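Local coordinates for ABC-type transport auxiliary lipoprotein component domain-containing protein (Xanthomonas campestris pv. campestris, PDB 2IQI), which is of unknown function but probably acts as the auxiliary lipoprotein component of an ABC-type transport system, at residues A[20-23]-A[24-27]; A[66-69]-A[70-73]; A[76-79]-A[80-84]; A[180-183]-A[184-187]. All coordinates share one frame; numbering follows the deposited sequence.

Contact 1 of 4, residues A[20-23]-A[24-27]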
ATOM      1  N   THR A  20      -4.998  -7.507 -10.236  1.00 43.72           N
ATOM      2  CA  THR A  20      -5.658  -8.649 -10.820  1.00 45.20           C
ATOM      3  C   THR A  20      -6.333  -9.463  -9.725  1.00 44.93           C
ATOM      4  O   THR A  20      -5.665  -9.951  -8.809  1.00 43.86           O
ATOM      5  CB  THR A  20      -4.657  -9.572 -11.585  1.00 46.03           C
ATOM      6  OG1 THR A  20      -3.974  -8.820 -12.596  1.00 48.02           O
ATOM      7  CG2 THR A  20      -5.374 -10.785 -12.230  1.00 46.69           C
ATOM      8  N   PRO A  21      -7.667  -9.643  -9.861  1.00 45.28           N
ATOM      9  CA  PRO A  21      -8.470 -10.456  -8.948  1.00 45.07           C
ATOM     10  C   PRO A  21      -7.913 -11.874  -8.942  1.00 45.43           C
ATOM     11  O   PRO A  21      -7.535 -12.399 -10.004  1.00 45.98           O
ATOM     12  CB  PRO A  21      -9.858 -10.471  -9.593  1.00 44.85           C
ATOM     13  CG  PRO A  21      -9.801  -9.566 -10.751  1.00 44.71           C
ATOM     14  CD  PRO A  21      -8.447  -9.079 -10.986  1.00 44.58           C
ATOM     15  N   ASN A  22      -7.861 -12.466  -7.754  1.00 45.27           N
ATOM     16  CA  ASN A  22      -7.386 -13.818  -7.536  1.00 45.30           C
ATOM     17  C   ASN A  22      -8.546 -14.804  -7.367  1.00 45.84           C
ATOM     18  O   ASN A  22      -9.378 -14.625  -6.484  1.00 45.62           O
ATOM     19  CB  ASN A  22      -6.516 -13.833  -6.285  1.00 44.87           C
ATOM     20  CG  ASN A  22      -5.983 -15.210  -5.951  1.00 44.45           C
ATOM     21  OD1 ASN A  22      -6.568 -16.236  -6.291  1.00 45.02           O
ATOM     22  ND2 ASN A  22      -4.877 -15.234  -5.256  1.00 43.37           N
ATOM     23  N   PRO A  23      -8.582 -15.871  -8.191  1.00 46.48           N
ATOM     24  CA  PRO A  23      -9.692 -16.813  -8.161  1.00 46.67           C
ATOM     25  C   PRO A  23      -9.873 -17.491  -6.843  1.00 46.39           C
ATOM     26  O   PRO A  23     -10.929 -18.024  -6.604  1.00 47.16           O
ATOM     27  CB  PRO A  23      -9.315 -17.846  -9.235  1.00 46.66           C
ATOM     28  CG  PRO A  23      -8.497 -17.060 -10.189  1.00 47.23           C
ATOM     29  CD  PRO A  23      -7.616 -16.260  -9.233  1.00 47.11           C
ATOM     30  N   ALA A  24      -8.893 -17.440  -5.963  1.00 46.24           N
ATOM     31  CA  ALA A  24      -9.088 -18.077  -4.679  1.00 45.86           C
ATOM     32  C   ALA A  24      -9.509 -17.142  -3.550  1.00 45.45           C
ATOM     33  O   ALA A  24      -9.554 -17.562  -2.369  1.00 45.91           O
ATOM     34  CB  ALA A  24      -7.850 -18.868  -4.298  1.00 46.57           C
ATOM     35  N   TRP A  25      -9.785 -15.882  -3.873  1.00 44.34           N
ATOM     36  CA  TRP A  25     -10.261 -14.985  -2.847  1.00 43.98           C
ATOM     37  C   TRP A  25     -11.737 -15.281  -2.639  1.00 44.46           C
ATOM     38  O   TRP A  25     -12.497 -15.350  -3.618  1.00 44.18           O
ATOM     39  CB  TRP A  25     -10.084 -13.517  -3.232  1.00 43.46           C
ATOM     40  CG  TRP A  25      -8.644 -13.020  -3.332  1.00 43.77           C
ATOM     41  CD1 TRP A  25      -7.528 -13.593  -2.793  1.00 42.51           C
ATOM     42  CD2 TRP A  25      -8.195 -11.815  -3.974  1.00 43.33           C
ATOM     43  NE1 TRP A  25      -6.425 -12.846  -3.080  1.00 41.72           N
ATOM     44  CE2 TRP A  25      -6.799 -11.748  -3.802  1.00 41.52           C
ATOM     45  CE3 TRP A  25      -8.842 -10.783  -4.671  1.00 41.94           C
ATOM     46  CZ2 TRP A  25      -6.027 -10.711  -4.327  1.00 41.53           C
ATOM     47  CZ3 TRP A  25      -8.064  -9.744  -5.192  1.00 42.74           C
ATOM     48  CH2 TRP A  25      -6.673  -9.725  -5.021  1.00 42.04           C
ATOM     49  N   PRO A  26     -12.171 -15.408  -1.367  1.00 44.39           N
ATOM     50  CA  PRO A  26     -13.592 -15.594  -1.123  1.00 44.52           C
ATOM     51  C   PRO A  26     -14.372 -14.403  -1.664  1.00 45.48           C
ATOM     52  O   PRO A  26     -13.897 -13.237  -1.584  1.00 45.10           O
ATOM     53  CB  PRO A  26     -13.695 -15.612   0.407  1.00 43.87           C
ATOM     54  CG  PRO A  26     -12.494 -14.912   0.867  1.00 43.75           C
ATOM     55  CD  PRO A  26     -11.423 -15.284  -0.113  1.00 43.93           C
ATOM     56  N   GLN A  27     -15.532 -14.716  -2.252  1.00 46.70           N
ATOM     57  CA  GLN A  27     -16.578 -13.743  -2.529  1.00 47.88           C
ATOM     58  C   GLN A  27     -17.338 -13.529  -1.240  1.00 47.60           C
ATOM     59  O   GLN A  27     -17.894 -14.477  -0.707  1.00 48.04           O
ATOM     60  CB  GLN A  27     -17.506 -14.260  -3.605  1.00 48.15           C
ATOM     61  CG  GLN A  27     -18.431 -13.182  -4.121  1.00 53.22           C
ATOM     62  CD  GLN A  27     -18.762 -13.353  -5.593  1.00 59.01           C
ATOM     63  OE1 GLN A  27     -19.062 -14.469  -6.059  1.00 61.04           O
ATOM     64  NE2 GLN A  27     -18.705 -12.246  -6.341  1.00 58.92           N
TER
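Asn22 CB lies over one face of the Trp25 indole, 3.3 Å from the centroid of the five-membered ring and only 13° off the ring normal, the geometry of a CH-pi contact. The closest indole carbon to this methylene is Trp25 CE2. Beyond CB, the amide plane of Asn22 is turned 38° from the ring, so the two flat groups are not stacked. Asn22 N comes within 3.6 Å of Trp25 CE3, while Pro21 CA approaches Trp25 CZ3 obliquely, at 3.8 Å.

Two hydrogen bonds hold this fold-back in place. Trp25 N reaches Asn22 O at 2.9 Å, almost straight at nitrogen but from above the carbonyl plane. With CG anti to the backbone N (chi1 179°), the Asn22 side chain swings its OD1 to Ala24 N at 2.6 Å, and that donor is also tilted from the amide plane. In the second shell, Val174 and Leu178 of helix 155-185 pack on the indole, as do Val19 and Ser84 from loops, which explains how a tryptophan in a largely exposed loop comes to be buried. Residues 22 to 25 thus form a type I beta turn whose first residue also makes an Asx turn, in the connection from strand 11-13 to strand 31-34.

Contact 2 of 4, residues A[66-69]-A[70-73]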
ATOM      1  N   ALA A  66       2.219  12.556  -7.982  1.00 43.90           N
ATOM      2  CA  ALA A  66       0.907  13.184  -8.214  1.00 44.03           C
ATOM      3  C   ALA A  66       0.024  13.337  -6.956  1.00 44.76           C
ATOM      4  O   ALA A  66      -0.713  14.317  -6.801  1.00 45.66           O
ATOM      5  CB  ALA A  66       0.144  12.403  -9.267  1.00 43.40           C
ATOM      6  N   GLN A  67       0.072  12.342  -6.074  1.00 44.74           N
ATOM      7  CA  GLN A  67      -0.665  12.362  -4.813  1.00 43.90           C
ATOM      8  C   GLN A  67       0.370  12.110  -3.740  1.00 42.78           C
ATOM      9  O   GLN A  67       1.382  11.514  -4.044  1.00 42.50           O
ATOM     10  CB  GLN A  67      -1.636  11.183  -4.738  1.00 43.90           C
ATOM     11  CG  GLN A  67      -2.883  11.307  -5.501  1.00 45.36           C
ATOM     12  CD  GLN A  67      -3.612   9.986  -5.584  1.00 47.45           C
ATOM     13  OE1 GLN A  67      -3.096   9.010  -6.135  1.00 46.44           O
ATOM     14  NE2 GLN A  67      -4.830   9.952  -5.054  1.00 48.35           N
ATOM     15  N   PRO A  68       0.082  12.481  -2.469  1.00 41.87           N
ATOM     16  CA  PRO A  68       0.925  11.963  -1.393  1.00 40.83           C
ATOM     17  C   PRO A  68       0.838  10.447  -1.316  1.00 40.69           C
ATOM     18  O   PRO A  68      -0.142   9.849  -1.777  1.00 40.48           O
ATOM     19  CB  PRO A  68       0.316  12.578  -0.141  1.00 41.00           C
ATOM     20  CG  PRO A  68      -0.549  13.684  -0.613  1.00 41.45           C
ATOM     21  CD  PRO A  68      -1.013  13.338  -1.966  1.00 41.15           C
ATOM     22  N   ALA A  69       1.864   9.836  -0.729  1.00 40.92           N
ATOM     23  CA  ALA A  69       2.086   8.397  -0.814  1.00 40.54           C
ATOM     24  C   ALA A  69       0.995   7.582  -0.125  1.00 40.73           C
ATOM     25  O   ALA A  69       0.540   6.569  -0.654  1.00 41.13           O
ATOM     26  CB  ALA A  69       3.438   8.050  -0.284  1.00 40.38           C
ATOM     27  N   THR A  70       0.550   8.047   1.027  1.00 40.67           N
ATOM     28  CA  THR A  70      -0.626   7.486   1.694  1.00 40.72           C
ATOM     29  C   THR A  70      -1.869   7.541   0.835  1.00 40.89           C
ATOM     30  O   THR A  70      -2.663   6.623   0.886  1.00 42.11           O
ATOM     31  CB  THR A  70      -0.934   8.235   2.996  1.00 40.70           C
ATOM     32  OG1 THR A  70      -1.175   9.604   2.685  1.00 40.19           O
ATOM     33  CG2 THR A  70       0.268   8.194   3.906  1.00 40.90           C
ATOM     34  N   ASP A  71      -2.069   8.598   0.055  1.00 41.10           N
ATOM     35  CA  ASP A  71      -3.250   8.652  -0.813  1.00 41.60           C
ATOM     36  C   ASP A  71      -3.144   7.709  -2.024  1.00 41.68           C
ATOM     37  O   ASP A  71      -4.192   7.228  -2.504  1.00 41.44           O
ATOM     38  CB  ASP A  71      -3.565  10.083  -1.298  1.00 42.10           C
ATOM     39  CG  ASP A  71      -3.896  11.070  -0.146  1.00 45.07           C
ATOM     40  OD1 ASP A  71      -4.191  10.656   1.012  1.00 47.89           O
ATOM     41  OD2 ASP A  71      -3.858  12.295  -0.412  1.00 47.64           O
ATOM     42  N   MET A  72      -1.914   7.500  -2.557  1.00 41.18           N
ATOM     43  CA  MET A  72      -1.702   6.561  -3.688  1.00 40.49           C
ATOM     44  C   MET A  72      -2.080   5.181  -3.140  1.00 40.24           C
ATOM     45  O   MET A  72      -2.715   4.367  -3.828  1.00 39.48           O
ATOM     46  CB  MET A  72      -0.237   6.496  -4.204  1.00 40.50           C
ATOM     47  CG  MET A  72       0.467   7.789  -4.647  1.00 40.51           C
ATOM     48  SD  MET A  72       2.209   7.530  -5.193  1.00 39.66           S
ATOM     49  CE  MET A  72       1.836   6.531  -6.596  1.00 35.20           C
ATOM     50  N   LEU A  73      -1.681   4.954  -1.879  1.00 39.44           N
ATOM     51  CA  LEU A  73      -1.956   3.723  -1.187  1.00 39.52           C
ATOM     52  C   LEU A  73      -3.449   3.549  -0.834  1.00 39.09           C
ATOM     53  O   LEU A  73      -4.052   2.505  -1.082  1.00 38.40           O
ATOM     54  CB  LEU A  73      -1.048   3.542   0.022  1.00 39.69           C
ATOM     55  CG  LEU A  73      -1.285   2.124   0.555  1.00 41.32           C
ATOM     56  CD1 LEU A  73      -0.321   1.133  -0.072  1.00 39.01           C
ATOM     57  CD2 LEU A  73      -1.250   2.103   2.090  1.00 42.77           C
TER
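Pro68 and Met72 meet at the first turn of helix 69-82, where Pro68 occupies the N-cap position after the short connection from strand 63-65. The backbone hydrogen bonds define this start. Met72 N donates to Pro68 O at 3.0 Å, and Leu73 N follows with a 3.0 Å bond to Ala69 O. Asp71 N also approaches Pro68 O, but with an N-H...O angle of 121° that bond is weak. The N-cap carbonyl therefore faces two amide groups of the turn, gripped firmly by one of them.

The van der Waals contacts within the turn come largely from Gln67, whose side chain lies against the outside of the turn. Its CB is 4.0 Å from Met72 CG, and farther out Gln67 OE1 sits 3.7 Å from Met72 CA. The extended chain beyond CG (chi2 168°) carries the amide along the helix, so that NE2 can hydrogen-bond to the carboxylate of Asp75, one turn beyond Asp71. Met72 CG also rests 3.6 Å from Pro68 O. Toward the sheet, Ala69 packs on Phe110 and Leu73 on Ile105 and Val107, all of strand 101-110.

Among the polar side chains, Thr70 OG1 is hydrogen-bonded to Asp44 in a loop. Asp71, three residues after the N-cap, places a negative group where the helix end would be expected to favour it. Its carboxylate leans back toward the CD-CG side of the proline ring, OD2 lying 3.4 Å from Pro68 CD and 3.6 Å from Pro68 CG.

Contact 3 of 4, residues A[76-79]-A[80-84]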
ATOM      1  N   SER A  76      -5.115   2.795  -4.176  1.00 37.51           N
ATOM      2  CA  SER A  76      -4.841   1.512  -4.800  1.00 37.29           C
ATOM      3  C   SER A  76      -5.678   0.467  -4.169  1.00 36.55           C
ATOM      4  O   SER A  76      -6.225  -0.408  -4.859  1.00 36.85           O
ATOM      5  CB  SER A  76      -3.385   1.109  -4.617  1.00 37.42           C
ATOM      6  OG  SER A  76      -2.610   1.974  -5.401  1.00 40.13           O
ATOM      7  N   VAL A  77      -5.742   0.566  -2.843  1.00 35.58           N
ATOM      8  CA  VAL A  77      -6.362  -0.435  -2.008  1.00 35.39           C
ATOM      9  C   VAL A  77      -7.862  -0.499  -2.309  1.00 36.68           C
ATOM     10  O   VAL A  77      -8.397  -1.578  -2.638  1.00 37.01           O
ATOM     11  CB  VAL A  77      -6.057  -0.201  -0.509  1.00 34.60           C
ATOM     12  CG1 VAL A  77      -7.004  -0.993   0.354  1.00 33.55           C
ATOM     13  CG2 VAL A  77      -4.637  -0.617  -0.209  1.00 32.29           C
ATOM     14  N   VAL A  78      -8.512   0.667  -2.235  1.00 36.86           N
ATOM     15  CA  VAL A  78      -9.935   0.797  -2.481  1.00 36.59           C
ATOM     16  C   VAL A  78     -10.267   0.448  -3.928  1.00 36.84           C
ATOM     17  O   VAL A  78     -11.197  -0.302  -4.179  1.00 36.85           O
ATOM     18  CB  VAL A  78     -10.407   2.211  -2.182  1.00 36.60           C
ATOM     19  CG1 VAL A  78     -11.752   2.444  -2.827  1.00 37.49           C
ATOM     20  CG2 VAL A  78     -10.496   2.423  -0.711  1.00 35.50           C
ATOM     21  N   ARG A  79      -9.505   0.967  -4.883  1.00 36.75           N
ATOM     22  CA  ARG A  79      -9.728   0.562  -6.262  1.00 36.70           C
ATOM     23  C   ARG A  79      -9.549  -0.916  -6.451  1.00 36.53           C
ATOM     24  O   ARG A  79     -10.349  -1.515  -7.149  1.00 36.45           O
ATOM     25  CB  ARG A  79      -8.882   1.353  -7.242  1.00 37.23           C
ATOM     26  CG  ARG A  79      -9.220   2.816  -7.089  1.00 39.42           C
ATOM     27  CD  ARG A  79      -8.679   3.770  -8.105  1.00 41.84           C
ATOM     28  NE  ARG A  79      -9.131   5.076  -7.632  1.00 47.02           N
ATOM     29  CZ  ARG A  79      -8.481   6.222  -7.802  1.00 45.87           C
ATOM     30  NH1 ARG A  79      -7.333   6.225  -8.462  1.00 45.69           N
ATOM     31  NH2 ARG A  79      -8.985   7.346  -7.294  1.00 41.34           N
ATOM     32  N   ALA A  80      -8.543  -1.534  -5.823  1.00 36.34           N
ATOM     33  CA  ALA A  80      -8.381  -2.994  -6.009  1.00 36.06           C
ATOM     34  C   ALA A  80      -9.521  -3.843  -5.370  1.00 36.65           C
ATOM     35  O   ALA A  80      -9.926  -4.864  -5.930  1.00 36.84           O
ATOM     36  CB  ALA A  80      -7.030  -3.451  -5.585  1.00 35.77           C
ATOM     37  N   PHE A  81     -10.071  -3.396  -4.238  1.00 36.80           N
ATOM     38  CA  PHE A  81     -11.318  -3.983  -3.727  1.00 37.31           C
ATOM     39  C   PHE A  81     -12.465  -3.808  -4.712  1.00 38.30           C
ATOM     40  O   PHE A  81     -13.203  -4.750  -4.962  1.00 38.70           O
ATOM     41  CB  PHE A  81     -11.704  -3.435  -2.338  1.00 36.24           C
ATOM     42  CG  PHE A  81     -10.842  -3.964  -1.208  1.00 34.91           C
ATOM     43  CD1 PHE A  81     -10.809  -5.328  -0.919  1.00 34.98           C
ATOM     44  CD2 PHE A  81     -10.068  -3.104  -0.442  1.00 32.52           C
ATOM     45  CE1 PHE A  81     -10.025  -5.813   0.097  1.00 35.38           C
ATOM     46  CE2 PHE A  81      -9.274  -3.591   0.586  1.00 32.31           C
ATOM     47  CZ  PHE A  81      -9.248  -4.928   0.864  1.00 33.68           C
ATOM     48  N   GLU A  82     -12.604  -2.607  -5.273  1.00 39.79           N
ATOM     49  CA  GLU A  82     -13.674  -2.310  -6.229  1.00 40.55           C
ATOM     50  C   GLU A  82     -13.559  -3.213  -7.425  1.00 41.60           C
ATOM     51  O   GLU A  82     -14.528  -3.878  -7.782  1.00 42.77           O
ATOM     52  CB  GLU A  82     -13.697  -0.839  -6.635  1.00 39.77           C
ATOM     53  CG  GLU A  82     -14.297   0.060  -5.541  1.00 40.09           C
ATOM     54  CD  GLU A  82     -14.050   1.551  -5.709  1.00 41.65           C
ATOM     55  OE1 GLU A  82     -13.366   2.009  -6.666  1.00 42.66           O
ATOM     56  OE2 GLU A  82     -14.549   2.293  -4.840  1.00 46.71           O
ATOM     57  N   ASP A  83     -12.370  -3.312  -7.993  1.00 42.45           N
ATOM     58  CA  ASP A  83     -12.177  -4.050  -9.237  1.00 44.15           C
ATOM     59  C   ASP A  83     -12.101  -5.556  -9.042  1.00 44.39           C
ATOM     60  O   ASP A  83     -11.849  -6.269 -10.001  1.00 45.09           O
ATOM     61  CB  ASP A  83     -10.875  -3.606  -9.951  1.00 44.41           C
ATOM     62  CG  ASP A  83     -10.925  -2.138 -10.459  1.00 48.39           C
ATOM     63  OD1 ASP A  83     -12.053  -1.541 -10.637  1.00 49.67           O
ATOM     64  OD2 ASP A  83      -9.814  -1.592 -10.696  1.00 50.05           O
ATOM     65  N   SER A  84     -12.252  -6.059  -7.820  1.00 44.30           N
ATOM     66  CA  SER A  84     -11.974  -7.469  -7.615  1.00 43.85           C
ATOM     67  C   SER A  84     -13.146  -8.342  -7.954  1.00 44.60           C
ATOM     68  O   SER A  84     -12.959  -9.492  -8.340  1.00 45.33           O
ATOM     69  CB  SER A  84     -11.539  -7.741  -6.196  1.00 43.53           C
ATOM     70  OG  SER A  84     -12.579  -7.446  -5.305  1.00 41.74           O
TER
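The Phe81 ring stands beside Val77, one helical turn earlier: the two side chains point the same way, and Val77 CG1 touches ring atom CE2 of Phe81 at 3.5 Å. Val78 CA lies at the ring edge near its plane, while Val77 O approaches obliquely, 3.2 Å from Phe81 CD2. A second flat group, the Glu82 carboxylate, meets a methyl, its OE2 lying 3.4 Å from Val78 CG1. That branch is the one anti to the backbone N of Val78 (chi1 163°), which aims it along the helix toward Glu82. The oppositely charged Arg79 NE and Glu82 OE1 remain 5.3 Å apart, and the Arg79 guanidinium instead forms a salt bridge with Asp75.

Under these side chains run consecutive i to i+4 bonds. Phe81 N to Val77 O and Glu82 N to Val78 O are both 2.9 Å, and Asp83 N closes on Arg79 O at 2.8 Å. After Asp83 the chain turns off, and Ser84 OG reaches back to Phe81 O at 2.8 Å, from the same face of the carbonyl plane as the longer bond from Ser84 N.

Leu32 of strand 31-34, Leu103 of strand 101-110 and Thr177 of helix 155-185 pack against Phe81. This is the amphipathic C-terminal end of helix 69-82, with Val77 and Phe81 directed to the sheet and Arg79 and Glu82 to the surface.

Contact 4 of 4, residues A[180-183]-A[184-187]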
ATOM      1  N   THR A 180      -8.933 -13.002   5.771  1.00 41.35           N
ATOM      2  CA  THR A 180      -9.023 -12.832   7.208  1.00 42.76           C
ATOM      3  C   THR A 180     -10.443 -12.394   7.612  1.00 44.22           C
ATOM      4  O   THR A 180     -11.031 -12.946   8.545  1.00 44.74           O
ATOM      5  CB  THR A 180      -7.989 -11.826   7.744  1.00 42.79           C
ATOM      6  OG1 THR A 180      -6.674 -12.139   7.242  1.00 41.61           O
ATOM      7  CG2 THR A 180      -7.979 -11.868   9.243  1.00 41.88           C
ATOM      8  N   GLY A 181     -11.004 -11.441   6.879  1.00 44.75           N
ATOM      9  CA  GLY A 181     -12.343 -10.992   7.149  1.00 45.81           C
ATOM     10  C   GLY A 181     -13.317 -12.140   7.157  1.00 46.81           C
ATOM     11  O   GLY A 181     -14.092 -12.298   8.096  1.00 46.87           O
ATOM     12  N   GLN A 182     -13.259 -12.935   6.103  1.00 47.96           N
ATOM     13  CA  GLN A 182     -14.143 -14.057   5.898  1.00 49.88           C
ATOM     14  C   GLN A 182     -13.978 -15.171   6.950  1.00 51.60           C
ATOM     15  O   GLN A 182     -14.949 -15.799   7.342  1.00 52.57           O
ATOM     16  CB  GLN A 182     -13.937 -14.603   4.491  1.00 49.79           C
ATOM     17  CG  GLN A 182     -14.928 -15.678   4.033  1.00 50.78           C
ATOM     18  CD  GLN A 182     -16.395 -15.233   4.064  1.00 51.55           C
ATOM     19  OE1 GLN A 182     -16.743 -14.099   4.444  1.00 49.83           O
ATOM     20  NE2 GLN A 182     -17.260 -16.136   3.661  1.00 51.79           N
ATOM     21  N   GLN A 183     -12.766 -15.415   7.429  1.00 52.99           N
ATOM     22  CA  GLN A 183     -12.609 -16.449   8.434  1.00 53.95           C
ATOM     23  C   GLN A 183     -13.178 -15.955   9.732  1.00 53.93           C
ATOM     24  O   GLN A 183     -13.667 -16.765  10.529  1.00 54.99           O
ATOM     25  CB  GLN A 183     -11.161 -16.941   8.566  1.00 53.48           C
ATOM     26  CG  GLN A 183     -10.846 -17.938   7.449  1.00 55.41           C
ATOM     27  CD  GLN A 183      -9.352 -18.223   7.200  1.00 56.00           C
ATOM     28  OE1 GLN A 183      -8.450 -17.559   7.762  1.00 59.36           O
ATOM     29  NE2 GLN A 183      -9.092 -19.222   6.345  1.00 54.49           N
ATOM     30  N   ASP A 184     -13.130 -14.641   9.950  1.00 54.02           N
ATOM     31  CA  ASP A 184     -13.685 -14.073  11.176  1.00 53.91           C
ATOM     32  C   ASP A 184     -15.193 -14.090  11.080  1.00 54.40           C
ATOM     33  O   ASP A 184     -15.864 -14.416  12.044  1.00 54.40           O
ATOM     34  CB  ASP A 184     -13.234 -12.653  11.424  1.00 53.09           C
ATOM     35  CG  ASP A 184     -13.840 -12.066  12.696  1.00 53.19           C
ATOM     36  OD1 ASP A 184     -14.879 -11.371  12.630  1.00 51.45           O
ATOM     37  OD2 ASP A 184     -13.276 -12.295  13.779  1.00 51.49           O
ATOM     38  N   SER A 185     -15.718 -13.757   9.907  1.00 54.78           N
ATOM     39  CA  SER A 185     -17.149 -13.607   9.754  1.00 55.14           C
ATOM     40  C   SER A 185     -17.865 -14.921  10.032  1.00 55.58           C
ATOM     41  O   SER A 185     -18.982 -14.929  10.531  1.00 55.55           O
ATOM     42  CB  SER A 185     -17.483 -13.088   8.367  1.00 54.78           C
ATOM     43  OG  SER A 185     -18.564 -13.804   7.822  1.00 55.46           O
ATOM     44  N   GLN A 186     -17.197 -16.028   9.735  1.00 55.87           N
ATOM     45  CA  GLN A 186     -17.796 -17.348   9.869  1.00 56.05           C
ATOM     46  C   GLN A 186     -17.829 -17.892  11.293  1.00 55.55           C
ATOM     47  O   GLN A 186     -18.070 -19.075  11.476  1.00 55.45           O
ATOM     48  CB  GLN A 186     -17.089 -18.314   8.917  1.00 55.85           C
ATOM     49  CG  GLN A 186     -17.523 -18.038   7.490  1.00 59.34           C
ATOM     50  CD  GLN A 186     -16.830 -18.901   6.426  1.00 65.03           C
ATOM     51  OE1 GLN A 186     -15.595 -18.841   6.240  1.00 67.74           O
ATOM     52  NE2 GLN A 186     -17.636 -19.680   5.688  1.00 65.66           N
ATOM     53  N   THR A 187     -17.568 -17.038  12.286  1.00 55.32           N
ATOM     54  CA  THR A 187     -17.513 -17.445  13.701  1.00 55.32           C
ATOM     55  C   THR A 187     -18.407 -16.547  14.570  1.00 55.55           C
ATOM     56  O   THR A 187     -19.150 -15.682  14.056  1.00 56.03           O
ATOM     57  CB  THR A 187     -16.022 -17.524  14.300  1.00 55.75           C
ATOM     58  OG1 THR A 187     -15.533 -16.230  14.686  1.00 55.62           O
ATOM     59  CG2 THR A 187     -15.008 -18.180  13.334  1.00 55.37           C
TER
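The side chains of Gln182 and Gln186, one turn apart, cross at a slant with their amide planes 30° from each other. Gln182 has its CG anti to the backbone N and then bends at chi2 (58°), which brings its end back toward residues 184-187. Gln186 lies over the carbonyl of Gln182, its CG 3.4 Å from Gln182 O. The same oxygen takes a 3.3 Å hydrogen bond from Gln186 N, whose donor stands above the carbonyl plane.

Earlier in the turn the bonds are tighter: Ser185 N to Gly181 O is 2.8 Å, and Asp184 N to Thr180 O is 3.0 Å. Thr187 then folds back on Asp184 O, binding it through N at 3.1 Å and through OG1 at 3.2 Å, while its CG2 touches Gln183 O.

Asp184 turns its carboxylate away from the turn, where OD1 meets Arg137 in a salt bridge and Tyr101 in a hydrogen bond. Gln182 OE1 bonds to Trp30 NE1. Helix 155-185 thus ends with Thr180 and Asp184 packed on Val139 of strand 137-149, and with Gln182 facing the loop that leads into strand 31-34.

The contacts follow one another along the chain, 1 to 4, without interleaving. Contacts 2 and 3 share helix 69-82, at its start and its end, with centres about 15 Å apart, and both pack on strand 101-110 of the mixed sheet. Contact 1 borders the end of that helix: Pro21 CB lies 3.5 Å from Ser84 O of contact 3. It also meets contact 4, on helix 155-185, where Pro26 CB is 3.8 Å from Gln182 CG. The loop 20-27 therefore bridges the ends of both helices. Contact 2 lies across the chain's centre from contacts 1 and 4, its centre about 30 Å from that of contact 4, so the contacts are spread on opposite sides of the centre of this alpha+beta fold.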